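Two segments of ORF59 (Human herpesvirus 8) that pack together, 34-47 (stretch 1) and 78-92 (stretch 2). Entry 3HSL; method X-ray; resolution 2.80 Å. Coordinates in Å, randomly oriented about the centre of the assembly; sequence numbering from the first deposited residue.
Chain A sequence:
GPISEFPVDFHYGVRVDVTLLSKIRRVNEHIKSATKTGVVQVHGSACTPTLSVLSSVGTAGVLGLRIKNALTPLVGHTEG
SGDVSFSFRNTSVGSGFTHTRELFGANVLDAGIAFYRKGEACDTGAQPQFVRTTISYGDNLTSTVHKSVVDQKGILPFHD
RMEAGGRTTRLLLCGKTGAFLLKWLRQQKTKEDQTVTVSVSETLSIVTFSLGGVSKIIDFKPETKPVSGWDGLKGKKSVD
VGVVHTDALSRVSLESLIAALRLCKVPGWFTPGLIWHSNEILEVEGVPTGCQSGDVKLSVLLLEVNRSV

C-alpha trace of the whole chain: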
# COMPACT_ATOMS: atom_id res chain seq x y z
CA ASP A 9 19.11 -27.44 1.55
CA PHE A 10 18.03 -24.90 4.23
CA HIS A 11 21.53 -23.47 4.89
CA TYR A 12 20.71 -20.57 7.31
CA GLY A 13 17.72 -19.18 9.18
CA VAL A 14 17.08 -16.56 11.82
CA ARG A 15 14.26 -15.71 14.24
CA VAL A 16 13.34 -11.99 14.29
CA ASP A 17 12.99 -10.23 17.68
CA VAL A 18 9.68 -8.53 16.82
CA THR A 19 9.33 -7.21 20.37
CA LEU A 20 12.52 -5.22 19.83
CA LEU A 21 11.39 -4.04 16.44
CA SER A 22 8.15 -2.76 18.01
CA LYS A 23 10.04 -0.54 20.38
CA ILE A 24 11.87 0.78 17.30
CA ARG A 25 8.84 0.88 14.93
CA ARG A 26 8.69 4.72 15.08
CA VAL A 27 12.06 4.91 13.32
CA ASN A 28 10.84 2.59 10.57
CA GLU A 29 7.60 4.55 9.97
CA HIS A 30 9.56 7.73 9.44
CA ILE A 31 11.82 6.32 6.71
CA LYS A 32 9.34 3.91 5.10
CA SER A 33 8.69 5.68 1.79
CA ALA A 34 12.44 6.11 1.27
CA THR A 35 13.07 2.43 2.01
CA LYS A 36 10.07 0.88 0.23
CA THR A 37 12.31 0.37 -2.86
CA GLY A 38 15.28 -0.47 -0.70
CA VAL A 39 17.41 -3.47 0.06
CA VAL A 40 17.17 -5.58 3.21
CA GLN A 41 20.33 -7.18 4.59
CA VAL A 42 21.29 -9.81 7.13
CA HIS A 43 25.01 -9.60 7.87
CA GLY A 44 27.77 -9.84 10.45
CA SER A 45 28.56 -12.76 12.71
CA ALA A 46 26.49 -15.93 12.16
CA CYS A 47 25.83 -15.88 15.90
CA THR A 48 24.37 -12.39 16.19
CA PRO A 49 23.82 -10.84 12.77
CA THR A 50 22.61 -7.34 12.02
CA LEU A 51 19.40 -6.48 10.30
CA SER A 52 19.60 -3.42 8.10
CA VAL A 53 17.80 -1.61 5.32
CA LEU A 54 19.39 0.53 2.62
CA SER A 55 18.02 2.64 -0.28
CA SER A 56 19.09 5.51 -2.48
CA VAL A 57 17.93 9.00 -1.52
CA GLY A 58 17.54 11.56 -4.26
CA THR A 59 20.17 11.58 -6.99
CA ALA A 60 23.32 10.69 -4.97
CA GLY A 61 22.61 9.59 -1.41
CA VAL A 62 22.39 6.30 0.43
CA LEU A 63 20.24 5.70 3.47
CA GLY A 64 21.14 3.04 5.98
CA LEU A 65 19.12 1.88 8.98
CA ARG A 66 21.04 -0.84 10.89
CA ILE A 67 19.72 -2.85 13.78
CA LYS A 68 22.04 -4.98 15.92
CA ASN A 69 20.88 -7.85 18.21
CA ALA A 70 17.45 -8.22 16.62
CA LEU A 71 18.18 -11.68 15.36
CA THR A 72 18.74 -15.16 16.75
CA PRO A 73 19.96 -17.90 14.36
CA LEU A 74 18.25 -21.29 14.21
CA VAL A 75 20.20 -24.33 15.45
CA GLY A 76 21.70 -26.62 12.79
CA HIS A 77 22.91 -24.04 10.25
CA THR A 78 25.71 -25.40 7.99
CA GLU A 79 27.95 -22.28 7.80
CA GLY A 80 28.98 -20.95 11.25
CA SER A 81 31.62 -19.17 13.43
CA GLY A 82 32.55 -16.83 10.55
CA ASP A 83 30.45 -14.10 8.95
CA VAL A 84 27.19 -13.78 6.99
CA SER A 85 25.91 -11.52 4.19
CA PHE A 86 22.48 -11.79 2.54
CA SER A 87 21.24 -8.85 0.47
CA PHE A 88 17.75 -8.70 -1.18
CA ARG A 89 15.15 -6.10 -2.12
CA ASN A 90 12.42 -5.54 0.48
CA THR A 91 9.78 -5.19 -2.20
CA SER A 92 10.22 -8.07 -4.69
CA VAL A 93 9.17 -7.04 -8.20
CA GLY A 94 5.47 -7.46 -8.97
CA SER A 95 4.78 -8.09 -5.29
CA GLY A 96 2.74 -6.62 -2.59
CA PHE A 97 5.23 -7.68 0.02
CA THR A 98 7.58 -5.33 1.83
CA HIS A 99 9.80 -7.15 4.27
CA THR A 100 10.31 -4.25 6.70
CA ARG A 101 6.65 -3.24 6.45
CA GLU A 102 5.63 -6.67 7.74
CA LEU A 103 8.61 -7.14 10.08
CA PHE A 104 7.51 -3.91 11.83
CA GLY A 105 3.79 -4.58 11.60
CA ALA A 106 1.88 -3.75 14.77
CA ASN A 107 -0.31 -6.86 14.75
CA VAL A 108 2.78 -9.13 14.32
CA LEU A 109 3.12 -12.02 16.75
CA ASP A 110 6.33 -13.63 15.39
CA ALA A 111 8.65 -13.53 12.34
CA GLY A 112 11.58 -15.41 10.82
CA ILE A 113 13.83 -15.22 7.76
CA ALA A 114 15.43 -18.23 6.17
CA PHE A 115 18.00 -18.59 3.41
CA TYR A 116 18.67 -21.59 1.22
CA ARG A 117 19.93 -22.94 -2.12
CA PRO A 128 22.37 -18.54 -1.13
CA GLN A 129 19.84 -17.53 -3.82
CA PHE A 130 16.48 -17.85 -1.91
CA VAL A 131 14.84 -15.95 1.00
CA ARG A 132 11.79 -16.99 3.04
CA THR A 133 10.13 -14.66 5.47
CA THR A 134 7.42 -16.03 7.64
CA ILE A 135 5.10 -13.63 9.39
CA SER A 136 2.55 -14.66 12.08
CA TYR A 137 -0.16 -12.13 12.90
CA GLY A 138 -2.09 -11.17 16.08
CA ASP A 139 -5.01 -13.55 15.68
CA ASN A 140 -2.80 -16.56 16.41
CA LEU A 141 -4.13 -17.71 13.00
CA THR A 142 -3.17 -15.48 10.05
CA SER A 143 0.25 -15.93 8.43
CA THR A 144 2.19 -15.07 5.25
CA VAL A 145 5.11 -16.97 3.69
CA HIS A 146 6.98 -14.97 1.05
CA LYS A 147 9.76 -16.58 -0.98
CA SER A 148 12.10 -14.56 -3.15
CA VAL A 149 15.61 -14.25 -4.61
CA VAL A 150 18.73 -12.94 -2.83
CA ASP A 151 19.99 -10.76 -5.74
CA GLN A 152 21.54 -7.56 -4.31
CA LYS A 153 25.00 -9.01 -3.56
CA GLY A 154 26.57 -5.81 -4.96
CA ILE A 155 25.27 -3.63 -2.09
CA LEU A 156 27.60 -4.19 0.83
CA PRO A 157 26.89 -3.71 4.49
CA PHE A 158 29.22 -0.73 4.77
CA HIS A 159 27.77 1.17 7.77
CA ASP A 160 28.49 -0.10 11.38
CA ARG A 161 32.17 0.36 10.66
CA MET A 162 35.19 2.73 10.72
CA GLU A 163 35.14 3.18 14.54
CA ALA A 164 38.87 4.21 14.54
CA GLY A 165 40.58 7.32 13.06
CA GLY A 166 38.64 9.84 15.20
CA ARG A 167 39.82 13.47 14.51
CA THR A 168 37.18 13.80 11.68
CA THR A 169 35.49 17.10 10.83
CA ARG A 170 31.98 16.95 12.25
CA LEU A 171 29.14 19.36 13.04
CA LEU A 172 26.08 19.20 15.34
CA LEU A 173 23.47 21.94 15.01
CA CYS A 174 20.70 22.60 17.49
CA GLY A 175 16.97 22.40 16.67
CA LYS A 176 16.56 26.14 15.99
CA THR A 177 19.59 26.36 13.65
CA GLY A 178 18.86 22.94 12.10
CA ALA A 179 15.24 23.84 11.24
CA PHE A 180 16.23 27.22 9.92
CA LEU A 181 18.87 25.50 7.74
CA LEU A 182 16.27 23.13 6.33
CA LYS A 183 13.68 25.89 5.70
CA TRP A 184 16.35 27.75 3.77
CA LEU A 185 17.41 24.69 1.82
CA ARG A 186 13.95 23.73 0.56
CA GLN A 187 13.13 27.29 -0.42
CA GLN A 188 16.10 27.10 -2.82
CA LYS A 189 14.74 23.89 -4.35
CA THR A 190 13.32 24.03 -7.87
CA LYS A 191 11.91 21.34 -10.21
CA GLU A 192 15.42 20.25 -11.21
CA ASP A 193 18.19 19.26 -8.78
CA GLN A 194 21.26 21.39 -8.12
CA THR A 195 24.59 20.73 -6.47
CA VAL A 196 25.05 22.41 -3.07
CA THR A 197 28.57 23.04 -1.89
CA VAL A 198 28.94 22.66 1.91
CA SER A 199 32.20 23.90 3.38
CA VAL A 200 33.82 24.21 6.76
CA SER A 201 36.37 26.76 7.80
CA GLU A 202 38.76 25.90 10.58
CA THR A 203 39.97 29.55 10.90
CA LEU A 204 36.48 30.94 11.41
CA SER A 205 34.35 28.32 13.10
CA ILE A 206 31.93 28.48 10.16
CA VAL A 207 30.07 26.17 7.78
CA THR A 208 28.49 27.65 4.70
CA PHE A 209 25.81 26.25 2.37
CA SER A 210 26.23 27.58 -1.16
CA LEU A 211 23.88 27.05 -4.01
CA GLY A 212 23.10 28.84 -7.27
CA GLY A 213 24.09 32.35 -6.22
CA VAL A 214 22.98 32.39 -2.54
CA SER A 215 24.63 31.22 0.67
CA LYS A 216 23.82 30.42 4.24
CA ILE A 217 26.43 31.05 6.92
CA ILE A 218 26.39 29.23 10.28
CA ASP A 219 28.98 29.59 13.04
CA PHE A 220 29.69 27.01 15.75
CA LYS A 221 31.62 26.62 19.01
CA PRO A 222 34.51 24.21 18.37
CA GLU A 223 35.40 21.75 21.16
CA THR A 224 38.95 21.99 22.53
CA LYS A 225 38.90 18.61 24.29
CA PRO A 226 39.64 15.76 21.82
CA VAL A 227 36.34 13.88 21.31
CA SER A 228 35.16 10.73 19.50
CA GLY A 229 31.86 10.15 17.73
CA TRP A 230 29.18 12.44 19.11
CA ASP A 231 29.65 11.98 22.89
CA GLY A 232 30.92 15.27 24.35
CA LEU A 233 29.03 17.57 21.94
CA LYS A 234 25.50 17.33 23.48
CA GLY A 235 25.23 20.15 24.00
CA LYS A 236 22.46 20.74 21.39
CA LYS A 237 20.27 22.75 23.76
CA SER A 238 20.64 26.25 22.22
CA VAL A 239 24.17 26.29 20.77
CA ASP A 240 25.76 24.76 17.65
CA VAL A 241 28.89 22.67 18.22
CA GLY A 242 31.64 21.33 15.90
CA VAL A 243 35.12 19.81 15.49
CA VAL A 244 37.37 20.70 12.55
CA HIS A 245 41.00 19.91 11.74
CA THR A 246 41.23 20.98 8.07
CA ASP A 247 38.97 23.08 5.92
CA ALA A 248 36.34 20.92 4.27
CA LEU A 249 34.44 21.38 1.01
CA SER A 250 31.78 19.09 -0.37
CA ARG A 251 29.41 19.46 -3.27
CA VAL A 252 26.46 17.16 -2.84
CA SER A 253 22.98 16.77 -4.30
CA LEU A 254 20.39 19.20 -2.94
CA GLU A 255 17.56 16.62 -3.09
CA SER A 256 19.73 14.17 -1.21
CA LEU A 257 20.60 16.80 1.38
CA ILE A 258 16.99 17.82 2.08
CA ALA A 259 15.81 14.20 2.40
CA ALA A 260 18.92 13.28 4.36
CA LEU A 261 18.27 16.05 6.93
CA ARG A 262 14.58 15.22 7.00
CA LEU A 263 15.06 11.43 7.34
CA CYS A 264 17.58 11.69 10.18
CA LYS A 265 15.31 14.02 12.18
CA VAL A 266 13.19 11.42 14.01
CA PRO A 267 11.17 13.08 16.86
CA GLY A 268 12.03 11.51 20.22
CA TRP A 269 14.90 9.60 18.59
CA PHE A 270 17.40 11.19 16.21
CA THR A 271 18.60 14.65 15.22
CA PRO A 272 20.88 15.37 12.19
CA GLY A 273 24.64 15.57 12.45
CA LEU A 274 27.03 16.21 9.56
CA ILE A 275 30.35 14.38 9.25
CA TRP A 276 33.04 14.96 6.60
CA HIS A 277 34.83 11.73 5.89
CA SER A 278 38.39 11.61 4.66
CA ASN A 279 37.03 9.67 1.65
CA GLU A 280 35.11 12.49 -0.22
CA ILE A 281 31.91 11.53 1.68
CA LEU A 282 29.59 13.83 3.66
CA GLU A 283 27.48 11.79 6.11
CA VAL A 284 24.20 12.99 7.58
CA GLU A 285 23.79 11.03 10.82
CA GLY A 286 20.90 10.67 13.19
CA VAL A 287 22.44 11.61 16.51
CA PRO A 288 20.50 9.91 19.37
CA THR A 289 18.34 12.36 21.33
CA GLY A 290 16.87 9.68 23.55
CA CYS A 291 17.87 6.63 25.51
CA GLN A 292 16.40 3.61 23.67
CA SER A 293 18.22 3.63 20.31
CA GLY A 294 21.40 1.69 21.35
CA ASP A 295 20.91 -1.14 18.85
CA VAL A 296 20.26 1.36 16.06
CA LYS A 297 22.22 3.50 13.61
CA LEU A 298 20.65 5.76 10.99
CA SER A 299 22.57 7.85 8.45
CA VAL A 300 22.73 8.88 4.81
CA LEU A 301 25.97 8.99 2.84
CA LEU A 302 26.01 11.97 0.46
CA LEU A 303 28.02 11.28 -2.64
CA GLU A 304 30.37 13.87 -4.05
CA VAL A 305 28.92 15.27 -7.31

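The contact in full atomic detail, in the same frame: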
# COMPACT_ATOMS: atom_id res chain seq x y z
N ALA A 34 11.07 6.14 1.79
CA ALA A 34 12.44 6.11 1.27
C ALA A 34 12.98 4.69 1.15
O ALA A 34 13.77 4.40 0.26
CB ALA A 34 13.35 6.93 2.14
N THR A 35 12.57 3.79 2.04
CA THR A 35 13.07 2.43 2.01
C THR A 35 12.16 1.41 1.30
O THR A 35 12.55 0.24 1.14
CB THR A 35 13.36 1.92 3.42
OG1 THR A 35 12.18 2.04 4.21
CG2 THR A 35 14.50 2.72 4.09
N LYS A 36 10.97 1.82 0.88
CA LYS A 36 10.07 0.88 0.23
C LYS A 36 10.80 0.11 -0.90
O LYS A 36 10.69 -1.10 -1.00
CB LYS A 36 8.82 1.58 -0.27
CG LYS A 36 7.73 0.63 -0.73
CD LYS A 36 6.52 1.39 -1.21
CE LYS A 36 5.42 0.44 -1.70
NZ LYS A 36 4.26 1.24 -2.20
N THR A 37 11.52 0.86 -1.73
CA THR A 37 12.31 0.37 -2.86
C THR A 37 13.72 -0.03 -2.47
O THR A 37 14.58 -0.22 -3.34
CB THR A 37 12.49 1.53 -3.83
OG1 THR A 37 11.23 1.79 -4.45
CG2 THR A 37 13.52 1.20 -4.92
N GLY A 38 13.96 -0.15 -1.18
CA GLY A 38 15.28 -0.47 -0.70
C GLY A 38 15.70 -1.91 -0.75
O GLY A 38 15.05 -2.76 -1.39
N VAL A 39 16.80 -2.16 -0.05
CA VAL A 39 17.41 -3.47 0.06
C VAL A 39 17.48 -3.86 1.51
O VAL A 39 17.86 -3.04 2.34
CB VAL A 39 18.84 -3.43 -0.51
CG1 VAL A 39 19.57 -4.73 -0.26
CG2 VAL A 39 18.81 -3.11 -2.00
N VAL A 40 17.10 -5.09 1.84
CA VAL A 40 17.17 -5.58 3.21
C VAL A 40 18.41 -6.47 3.29
O VAL A 40 18.69 -7.23 2.34
CB VAL A 40 15.94 -6.41 3.63
CG1 VAL A 40 16.08 -6.87 5.09
CG2 VAL A 40 14.66 -5.62 3.47
N GLN A 41 19.13 -6.38 4.40
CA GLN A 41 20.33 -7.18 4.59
C GLN A 41 20.42 -7.83 5.96
O GLN A 41 19.97 -7.26 6.98
CB GLN A 41 21.57 -6.30 4.47
CG GLN A 41 21.76 -5.63 3.13
CD GLN A 41 22.94 -4.69 3.11
OE1 GLN A 41 23.24 -4.01 4.09
NE2 GLN A 41 23.62 -4.64 1.96
N VAL A 42 21.02 -9.03 5.94
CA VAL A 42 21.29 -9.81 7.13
C VAL A 42 22.78 -10.09 7.03
O VAL A 42 23.23 -10.83 6.16
CB VAL A 42 20.46 -11.09 7.20
CG1 VAL A 42 20.96 -11.98 8.35
CG2 VAL A 42 18.98 -10.74 7.40
N HIS A 43 23.55 -9.49 7.94
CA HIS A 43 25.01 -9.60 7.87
C HIS A 43 25.71 -9.48 9.21
O HIS A 43 25.12 -9.02 10.19
CB HIS A 43 25.45 -8.40 7.05
CG HIS A 43 24.96 -7.12 7.64
ND1 HIS A 43 25.75 -6.34 8.46
CD2 HIS A 43 23.77 -6.49 7.54
CE1 HIS A 43 25.06 -5.28 8.83
NE2 HIS A 43 23.86 -5.34 8.29
N GLY A 44 26.97 -9.89 9.24
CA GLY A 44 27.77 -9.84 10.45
C GLY A 44 28.04 -11.25 10.91
O GLY A 44 28.02 -12.19 10.11
N SER A 45 28.29 -11.42 12.20
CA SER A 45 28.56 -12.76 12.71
C SER A 45 27.34 -13.66 12.52
O SER A 45 26.21 -13.18 12.54
CB SER A 45 28.97 -12.70 14.19
OG SER A 45 27.94 -12.09 14.94
N ALA A 46 27.57 -14.96 12.34
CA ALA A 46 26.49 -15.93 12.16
C ALA A 46 25.70 -16.06 13.46
O ALA A 46 24.51 -16.36 13.45
CB ALA A 46 27.03 -17.27 11.74
N CYS A 47 26.40 -15.82 14.57
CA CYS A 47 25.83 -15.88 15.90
C CYS A 47 24.85 -14.75 16.17
O CYS A 47 23.71 -14.99 16.55
CB CYS A 47 26.96 -15.89 16.91
SG CYS A 47 28.00 -17.32 16.60
N THR A 78 24.44 -24.86 8.54
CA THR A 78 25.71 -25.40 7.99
C THR A 78 26.96 -24.52 8.13
O THR A 78 28.01 -25.00 8.57
CB THR A 78 25.54 -25.90 6.52
OG1 THR A 78 24.95 -24.87 5.72
CG2 THR A 78 24.64 -27.14 6.48
N GLU A 79 26.84 -23.25 7.75
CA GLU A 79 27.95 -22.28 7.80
C GLU A 79 27.97 -21.40 9.05
O GLU A 79 27.18 -20.44 9.17
CB GLU A 79 27.93 -21.42 6.52
CG GLU A 79 26.61 -20.66 6.27
CD GLU A 79 26.60 -19.90 4.96
OE1 GLU A 79 27.50 -20.14 4.12
OE2 GLU A 79 25.69 -19.06 4.75
N GLY A 80 28.87 -21.71 9.99
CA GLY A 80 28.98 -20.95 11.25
C GLY A 80 30.35 -20.38 11.63
O GLY A 80 31.31 -20.49 10.86
N SER A 81 30.41 -19.79 12.82
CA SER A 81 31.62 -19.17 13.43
C SER A 81 32.18 -17.94 12.70
O SER A 81 32.69 -17.01 13.34
CB SER A 81 32.75 -20.18 13.74
OG SER A 81 33.29 -20.78 12.57
N GLY A 82 32.07 -17.94 11.37
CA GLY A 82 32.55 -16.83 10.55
C GLY A 82 31.40 -15.88 10.30
O GLY A 82 30.41 -15.90 11.04
N ASP A 83 31.51 -15.06 9.26
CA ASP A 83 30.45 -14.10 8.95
C ASP A 83 29.33 -14.55 8.00
O ASP A 83 29.33 -15.67 7.48
CB ASP A 83 30.99 -12.70 8.64
CG ASP A 83 31.48 -11.98 9.88
OD1 ASP A 83 31.80 -12.67 10.88
OD2 ASP A 83 31.55 -10.72 9.86
N VAL A 84 28.39 -13.63 7.81
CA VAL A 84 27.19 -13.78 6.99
C VAL A 84 26.86 -12.51 6.21
O VAL A 84 27.12 -11.39 6.68
CB VAL A 84 26.00 -14.17 7.93
CG1 VAL A 84 24.66 -13.62 7.47
CG2 VAL A 84 25.98 -15.66 8.19
N SER A 85 26.29 -12.68 5.01
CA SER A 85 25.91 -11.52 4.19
C SER A 85 24.84 -11.84 3.14
O SER A 85 25.15 -12.34 2.06
CB SER A 85 27.16 -10.92 3.52
OG SER A 85 26.83 -9.72 2.84
N PHE A 86 23.59 -11.54 3.46
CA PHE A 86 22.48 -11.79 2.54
C PHE A 86 21.82 -10.46 2.22
O PHE A 86 21.37 -9.75 3.11
CB PHE A 86 21.50 -12.79 3.13
CG PHE A 86 22.11 -14.12 3.41
CD1 PHE A 86 22.37 -15.02 2.37
CD2 PHE A 86 22.43 -14.49 4.71
CE1 PHE A 86 22.95 -16.27 2.61
CE2 PHE A 86 23.01 -15.75 4.97
CZ PHE A 86 23.27 -16.64 3.91
N SER A 87 21.77 -10.14 0.93
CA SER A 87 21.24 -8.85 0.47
C SER A 87 20.16 -8.94 -0.63
O SER A 87 20.46 -9.29 -1.77
CB SER A 87 22.44 -8.03 0.02
OG SER A 87 22.07 -6.74 -0.39
N PHE A 88 18.92 -8.62 -0.27
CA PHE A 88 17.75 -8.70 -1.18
C PHE A 88 16.89 -7.45 -1.13
O PHE A 88 17.03 -6.62 -0.22
CB PHE A 88 16.92 -9.92 -0.83
CG PHE A 88 16.57 -10.00 0.62
CD1 PHE A 88 15.33 -9.56 1.07
CD2 PHE A 88 17.49 -10.51 1.54
CE1 PHE A 88 15.00 -9.63 2.44
CE2 PHE A 88 17.17 -10.59 2.91
CZ PHE A 88 15.92 -10.14 3.35
N ARG A 89 15.99 -7.30 -2.09
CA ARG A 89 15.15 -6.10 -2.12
C ARG A 89 13.99 -6.27 -1.16
O ARG A 89 13.45 -7.38 -1.11
CB ARG A 89 14.72 -5.81 -3.57
CG ARG A 89 14.12 -6.99 -4.27
CD ARG A 89 13.78 -6.77 -5.75
NE ARG A 89 14.95 -6.54 -6.60
CZ ARG A 89 14.94 -6.58 -7.95
NH1 ARG A 89 13.83 -6.85 -8.62
NH2 ARG A 89 16.06 -6.36 -8.64
N ASN A 90 13.58 -5.24 -0.39
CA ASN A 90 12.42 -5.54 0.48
C ASN A 90 11.09 -5.64 -0.22
O ASN A 90 10.17 -6.24 0.30
CB ASN A 90 12.31 -4.87 1.89
CG ASN A 90 12.20 -3.40 1.84
OD1 ASN A 90 12.61 -2.80 0.87
ND2 ASN A 90 11.64 -2.80 2.88
N THR A 91 11.00 -5.05 -1.40
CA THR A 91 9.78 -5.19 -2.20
C THR A 91 10.15 -5.91 -3.50
O THR A 91 10.63 -5.29 -4.46
CB THR A 91 9.06 -3.85 -2.50
OG1 THR A 91 8.82 -3.12 -1.29
CG2 THR A 91 7.73 -4.14 -3.21
N SER A 92 9.94 -7.22 -3.53
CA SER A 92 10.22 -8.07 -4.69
C SER A 92 9.45 -7.50 -5.86
O SER A 92 8.40 -6.91 -5.64
CB SER A 92 9.68 -9.46 -4.40
OG SER A 92 10.14 -9.93 -3.14

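The two stretches are joined as neighbouring antiparallel β-strands, a contact carried chiefly by backbone hydrogen bonds and reinforced by apolar side chains on one face of the sheet. The axes of strands 39-43 and 83-89 approach to 4.4 Å, and their N-to-C directions differ by 161°. Together the stretches bury 928 Å², both sides summed.

The register follows from the hydrogen bonds, which recur at every second residue. Val40 and Phe88 form a reciprocal pair, with Val40 N to Phe88 O at 2.6 Å and Phe88 N to Val40 O at 3.0 Å. Val42 and Phe86 repeat it: Val42 N lies 2.9 Å from Phe86 O, and Phe86 N lies 2.8 Å from Val42 O, with angles at hydrogen of 161° and 165°. At Gly44 the ladder is less regular. Gly44 N donates to Val84 O at 3.0 Å, but the return bond from Val84 N to Gly44 O, though only 2.7 Å long, is weak because its angle is 129°. Between these pairs, CA-H...O contacts close the gaps, as from Gln41 CA to Phe86 O (3.1 Å) and His43 CA to Val84 O (3.0 Å).

Val40, Val42, Val84, Phe86 and Phe88 direct their side chains to the same face. Val40 CB is 3.6 Å from Phe88 CE1, and Val40 O lies over one face of that ring. Val42 CG1 meets Val84 CG1 at 4.1 Å, while Ala46 CB reaches Val84 CG2 at 4.0 Å. These five strand residues and Ala46 are buried, a setting suited to their hydrocarbon side chains. Gln41, His43, Ser85 and Ser87 occupy the other face; there Gln41 NE2 comes within 3.5 Å of Ser87 OG, and Ser87 OG is hydrogen-bonded elsewhere in the structure.

Gly44 marks a corner in the chain. With phi/psi of 112/-155°, a CB would be jammed against the preceding carbonyl oxygen, which by itself calls for glycine. Beyond the corner, Ala46 N donates to Gly82 O at 3.3 Å.

At the other end, a type I turn from Thr35 to Gly38 is closed by Gly38 N to Thr35 O at 2.7 Å. A CB on Gly38 would clash with Thr35 O, at 2.9 Å, so the absence of a side chain fits this turn. Asn90 N donates to Gly38 O at 3.1 Å. The side chain of Thr91 points toward stretch 1, placing OG1 2.8 Å from Lys36 O as a hydrogen-bond donor. The Lys36 CA-to-CB bond points away from stretch 2, and it is the backbone carbonyl of Lys36 that accepts the Thr91 hydrogen bond.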